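Local coordinates for protein mannitol dehydrogenase (Pseudomonas fluorescens, PDB 1LJ8) that binds NAD and probably catalyses the NAD-dependent oxidation of mannitol at C2, as a long-chain dehydrogenase, at residues L85-D90 with V229-P234. Sequence-based numbering, arbitrary orientation.
With NAD (nicotinamide-adenine-dinucleotide), chain B.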
ATOM      1  N   LEU A  85       2.977 -15.803  -9.969  1.00 11.66           N
ATOM      2  CA  LEU A  85       3.550 -14.462  -9.940  1.00 11.73           C
ATOM      3  C   LEU A  85       3.908 -14.229 -11.421  1.00 13.15           C
ATOM      4  O   LEU A  85       4.727 -14.960 -11.993  1.00 13.77           O
ATOM      5  CB  LEU A  85       4.775 -14.420  -9.062  1.00 12.02           C
ATOM      6  CG  LEU A  85       5.320 -12.972  -9.003  1.00 14.66           C
ATOM      7  CD1 LEU A  85       5.679 -12.590  -7.589  1.00 16.08           C
ATOM      8  CD2 LEU A  85       6.511 -12.897  -9.896  1.00 18.20           C
ATOM      9  N   TYR A  86       3.299 -13.226 -12.036  1.00 14.05           N
ATOM     10  CA  TYR A  86       3.477 -12.967 -13.471  1.00 13.75           C
ATOM     11  C   TYR A  86       4.102 -11.587 -13.616  1.00 15.04           C
ATOM     12  O   TYR A  86       3.401 -10.567 -13.513  1.00 14.26           O
ATOM     13  CB  TYR A  86       2.090 -13.036 -14.109  1.00 14.72           C
ATOM     14  CG  TYR A  86       1.990 -12.901 -15.627  1.00 15.59           C
ATOM     15  CD1 TYR A  86       3.091 -13.125 -16.444  1.00 16.99           C
ATOM     16  CD2 TYR A  86       0.766 -12.602 -16.227  1.00 16.02           C
ATOM     17  CE1 TYR A  86       2.970 -13.055 -17.890  1.00 17.83           C
ATOM     18  CE2 TYR A  86       0.636 -12.539 -17.641  1.00 17.43           C
ATOM     19  CZ  TYR A  86       1.746 -12.773 -18.443  1.00 17.62           C
ATOM     20  OH  TYR A  86       1.610 -12.756 -19.824  1.00 20.14           O
ATOM     21  N   GLU A  87       5.412 -11.562 -13.870  1.00 14.32           N
ATOM     22  CA  GLU A  87       6.139 -10.296 -14.018  1.00 16.19           C
ATOM     23  C   GLU A  87       5.913  -9.727 -15.408  1.00 17.25           C
ATOM     24  O   GLU A  87       5.962 -10.450 -16.385  1.00 16.40           O
ATOM     25  CB  GLU A  87       7.655 -10.502 -13.776  1.00 16.88           C
ATOM     26  CG  GLU A  87       8.021 -10.923 -12.327  1.00 19.30           C
ATOM     27  CD  GLU A  87       9.509 -11.160 -12.143  1.00 21.30           C
ATOM     28  OE1 GLU A  87      10.197 -11.334 -13.184  1.00 22.43           O
ATOM     29  OE2 GLU A  87       9.976 -11.200 -10.966  1.00 21.71           O
ATOM     30  N   LEU A  88       5.621  -8.430 -15.494  1.00 18.05           N
ATOM     31  CA  LEU A  88       5.371  -7.793 -16.789  1.00 17.92           C
ATOM     32  C   LEU A  88       6.267  -6.562 -16.925  1.00 18.64           C
ATOM     33  O   LEU A  88       6.275  -5.713 -16.052  1.00 17.56           O
ATOM     34  CB  LEU A  88       3.904  -7.390 -16.882  1.00 16.83           C
ATOM     35  CG  LEU A  88       2.869  -8.523 -16.787  1.00 19.24           C
ATOM     36  CD1 LEU A  88       1.473  -7.933 -16.463  1.00 18.09           C
ATOM     37  CD2 LEU A  88       2.864  -9.286 -18.092  1.00 19.67           C
ATOM     38  N   GLY A  89       7.046  -6.497 -18.004  1.00 20.02           N
ATOM     39  CA  GLY A  89       7.938  -5.355 -18.211  1.00 20.48           C
ATOM     40  C   GLY A  89       8.329  -5.230 -19.696  1.00 24.33           C
ATOM     41  O   GLY A  89       8.143  -6.183 -20.450  1.00 22.76           O
ATOM     42  N   ASP A  90       8.866  -4.072 -20.102  1.00 26.26           N
ATOM     43  CA  ASP A  90       9.265  -3.819 -21.495  1.00 31.06           C
ATOM     44  C   ASP A  90      10.718  -4.147 -21.785  1.00 36.20           C
ATOM     45  O   ASP A  90      11.037  -4.751 -22.807  1.00 38.12           O
ATOM     46  CB  ASP A  90       9.101  -2.344 -21.860  1.00 28.14           C
ATOM     47  CG  ASP A  90       7.715  -1.842 -21.680  1.00 25.10           C
ATOM     48  OD1 ASP A  90       6.748  -2.638 -21.719  1.00 21.89           O
ATOM     49  OD2 ASP A  90       7.590  -0.610 -21.533  1.00 25.09           O
ATOM     50  N   VAL A 229       9.197  -0.592   1.312  1.00 13.96           N
ATOM     51  CA  VAL A 229       8.773  -1.739   0.508  1.00 13.38           C
ATOM     52  C   VAL A 229       8.405  -1.219  -0.859  1.00 14.47           C
ATOM     53  O   VAL A 229       7.679  -0.220  -0.976  1.00 16.98           O
ATOM     54  CB  VAL A 229       7.583  -2.463   1.197  1.00 14.07           C
ATOM     55  CG1 VAL A 229       8.086  -2.970   2.602  1.00 14.03           C
ATOM     56  CG2 VAL A 229       6.362  -1.526   1.335  1.00 11.85           C
ATOM     57  N   ASP A 230       8.904  -1.865  -1.920  1.00 13.71           N
ATOM     58  CA  ASP A 230       8.655  -1.286  -3.225  1.00 13.32           C
ATOM     59  C   ASP A 230       8.489  -2.340  -4.321  1.00 13.36           C
ATOM     60  O   ASP A 230       9.408  -3.116  -4.538  1.00 13.35           O
ATOM     61  CB  ASP A 230       9.874  -0.390  -3.558  1.00 14.29           C
ATOM     62  CG  ASP A 230       9.627   0.573  -4.728  1.00 14.70           C
ATOM     63  OD1 ASP A 230       8.511   0.592  -5.239  1.00 13.59           O
ATOM     64  OD2 ASP A 230      10.561   1.330  -5.140  1.00 16.41           O
ATOM     65  N   ARG A 231       7.322  -2.381  -4.956  1.00 12.48           N
ATOM     66  CA  ARG A 231       7.103  -3.250  -6.126  1.00 11.51           C
ATOM     67  C   ARG A 231       5.715  -2.927  -6.649  1.00 13.25           C
ATOM     68  O   ARG A 231       4.715  -3.221  -5.985  1.00 11.99           O
ATOM     69  CB  ARG A 231       7.214  -4.762  -5.829  1.00 12.00           C
ATOM     70  CG  ARG A 231       7.088  -5.550  -7.168  1.00 13.28           C
ATOM     71  CD  ARG A 231       7.311  -7.056  -6.975  1.00 12.28           C
ATOM     72  NE  ARG A 231       8.041  -7.538  -8.152  1.00 12.90           N
ATOM     73  CZ  ARG A 231       8.531  -8.761  -8.289  1.00 13.72           C
ATOM     74  NH1 ARG A 231       8.353  -9.670  -7.339  1.00 10.90           N
ATOM     75  NH2 ARG A 231       9.303  -9.041  -9.358  1.00 14.38           N
ATOM     76  N   ILE A 232       5.658  -2.293  -7.819  1.00 11.71           N
ATOM     77  CA  ILE A 232       4.373  -1.892  -8.417  1.00 11.17           C
ATOM     78  C   ILE A 232       3.583  -3.152  -8.730  1.00 11.35           C
ATOM     79  O   ILE A 232       4.009  -4.029  -9.494  1.00 11.59           O
ATOM     80  CB  ILE A 232       4.595  -1.012  -9.653  1.00 12.61           C
ATOM     81  CG1 ILE A 232       5.177   0.356  -9.195  1.00 13.20           C
ATOM     82  CG2 ILE A 232       3.273  -0.773 -10.383  1.00 14.29           C
ATOM     83  CD1 ILE A 232       5.865   1.128 -10.400  1.00 12.29           C
ATOM     84  N   THR A 233       2.390  -3.204  -8.143  1.00 10.55           N
ATOM     85  CA  THR A 233       1.556  -4.404  -8.238  1.00 11.13           C
ATOM     86  C   THR A 233       0.125  -4.018  -8.597  1.00 11.02           C
ATOM     87  O   THR A 233      -0.687  -3.636  -7.740  1.00 10.94           O
ATOM     88  CB  THR A 233       1.607  -5.176  -6.865  1.00 10.66           C
ATOM     89  OG1 THR A 233       2.983  -5.493  -6.523  1.00 12.11           O
ATOM     90  CG2 THR A 233       0.758  -6.504  -6.947  1.00  9.31           C
ATOM     91  N   PRO A 234      -0.201  -4.069  -9.873  1.00 11.14           N
ATOM     92  CA  PRO A 234      -1.556  -3.712 -10.321  1.00 11.02           C
ATOM     93  C   PRO A 234      -2.617  -4.697  -9.747  1.00 12.13           C
ATOM     94  O   PRO A 234      -2.261  -5.755  -9.190  1.00 10.97           O
ATOM     95  CB  PRO A 234      -1.483  -3.904 -11.846  1.00 12.13           C
ATOM     96  CG  PRO A 234       0.017  -3.676 -12.170  1.00 12.05           C
ATOM     97  CD  PRO A 234       0.725  -4.341 -11.012  1.00 10.88           C
TER
HETATM   98  PA  NAD B1500      -5.414  -5.023  -2.414  1.00 13.45           P
HETATM   99  O1A NAD B1500      -6.584  -4.222  -2.665  1.00 14.98           O
HETATM  100  O2A NAD B1500      -4.998  -6.155  -3.290  1.00 12.44           O
HETATM  101  O5B NAD B1500      -5.486  -5.660  -0.951  1.00 14.96           O
HETATM  102  C5B NAD B1500      -5.715  -4.795   0.204  1.00 16.33           C
HETATM  103  C4B NAD B1500      -5.849  -5.850   1.321  1.00 17.10           C
HETATM  104  O4B NAD B1500      -6.035  -5.099   2.591  1.00 17.37           O
HETATM  105  C3B NAD B1500      -7.140  -6.741   1.275  1.00 16.09           C
HETATM  106  O3B NAD B1500      -6.756  -8.031   1.786  1.00 16.04           O
HETATM  107  C2B NAD B1500      -8.116  -5.986   2.189  1.00 18.74           C
HETATM  108  O2B NAD B1500      -9.152  -6.813   2.705  1.00 20.22           O
HETATM  109  C1B NAD B1500      -7.183  -5.549   3.302  1.00 16.89           C
HETATM  110  N9A NAD B1500      -7.645  -4.460   4.102  1.00 16.81           N
HETATM  111  C8A NAD B1500      -8.171  -3.231   3.756  1.00 16.37           C
HETATM  112  N7A NAD B1500      -8.439  -2.485   4.803  1.00 16.65           N
HETATM  113  C5A NAD B1500      -8.067  -3.273   5.882  1.00 16.72           C
HETATM  114  C6A NAD B1500      -8.115  -2.979   7.250  1.00 15.10           C
HETATM  115  N6A NAD B1500      -8.532  -1.832   7.788  1.00 17.97           N
HETATM  116  N1A NAD B1500      -7.694  -3.960   8.137  1.00 15.92           N
HETATM  117  C2A NAD B1500      -7.228  -5.194   7.686  1.00 17.07           C
HETATM  118  N3A NAD B1500      -7.150  -5.500   6.333  1.00 18.60           N
HETATM  119  C4A NAD B1500      -7.592  -4.491   5.472  1.00 17.29           C
HETATM  120  O3  NAD B1500      -4.216  -3.990  -2.279  1.00 12.18           O
HETATM  121  PN  NAD B1500      -2.635  -4.156  -2.518  1.00 12.57           P
HETATM  122  O1N NAD B1500      -2.319  -3.766  -3.895  1.00 13.89           O
HETATM  123  O2N NAD B1500      -2.270  -5.509  -2.090  1.00 13.14           O
HETATM  124  O5D NAD B1500      -2.034  -3.031  -1.591  1.00 11.96           O
HETATM  125  C5D NAD B1500      -2.187  -3.191  -0.187  1.00 11.80           C
HETATM  126  C4D NAD B1500      -1.232  -2.261   0.424  1.00 12.93           C
HETATM  127  O4D NAD B1500       0.150  -2.639   0.255  1.00 12.22           O
HETATM  128  C3D NAD B1500      -1.301  -0.745   0.018  1.00 13.01           C
HETATM  129  O3D NAD B1500      -2.397  -0.070   0.624  1.00 11.71           O
HETATM  130  C2D NAD B1500       0.082  -0.229   0.363  1.00 11.01           C
HETATM  131  O2D NAD B1500       0.145   0.228   1.708  1.00 10.34           O
HETATM  132  C1D NAD B1500       0.991  -1.460   0.118  1.00 12.25           C
HETATM  133  N1N NAD B1500       1.686  -1.455  -1.183  1.00 11.57           N
HETATM  134  C2N NAD B1500       1.081  -1.724  -2.425  1.00 10.99           C
HETATM  135  C3N NAD B1500       1.846  -1.587  -3.555  1.00 13.12           C
HETATM  136  C7N NAD B1500       1.189  -1.843  -4.924  1.00 13.05           C
HETATM  137  O7N NAD B1500       1.838  -1.514  -5.929  1.00 10.18           O
HETATM  138  N7N NAD B1500      -0.037  -2.312  -5.019  1.00 10.98           N
HETATM  139  C4N NAD B1500       3.257  -1.151  -3.477  1.00 13.42           C
HETATM  140  C5N NAD B1500       3.831  -0.925  -2.189  1.00 12.27           C
HETATM  141  C6N NAD B1500       3.052  -1.071  -1.006  1.00 10.18           C
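Arg-231 reaches Glu-87 through a buried salt bridge, NH2 to OE2 at 2.8 Å. The bond is bent, with an N-H...O angle of 136°. NH2 meets OE2 from above the carboxylate plane, and the two flat groups are turned 65° apart. The other carboxylate oxygen, OE1, accepts the backbone N-H of Glu-95, just before strand 96-107. The guanidinium has further acceptors: NE bonds to Glu-259 O and NH1 to Ala-40 O. Tyr-44 adds a cation-pi contact. Replacing Glu-87 by alanine removes both oxygens, which would probably leave the buried Arg-231 charge without its carboxylate mate and Glu-95 N without this acceptor. Leu-85 CD1 lies obliquely to the guanidinium, 4.0 Å from NH1. In Arg-231, CG lies anti to the backbone N (chi1 -175°); the chain runs on extended, then bends at chi3 before the guanidinium that meets Glu-87. The contact joins strand 83-87 of the Rossmann-domain sheet to the loop after strand 227-230, which lines the NAD pocket. In that loop Thr-233 grips the nicotinamide amide twice by its backbone: N donates to NAD O7N at 2.8 Å, and O accepts from NAD N7N at 3.1 Å. Thr-233 OG1 donates to Arg-231 O at 2.9 Å, from above the carbonyl plane.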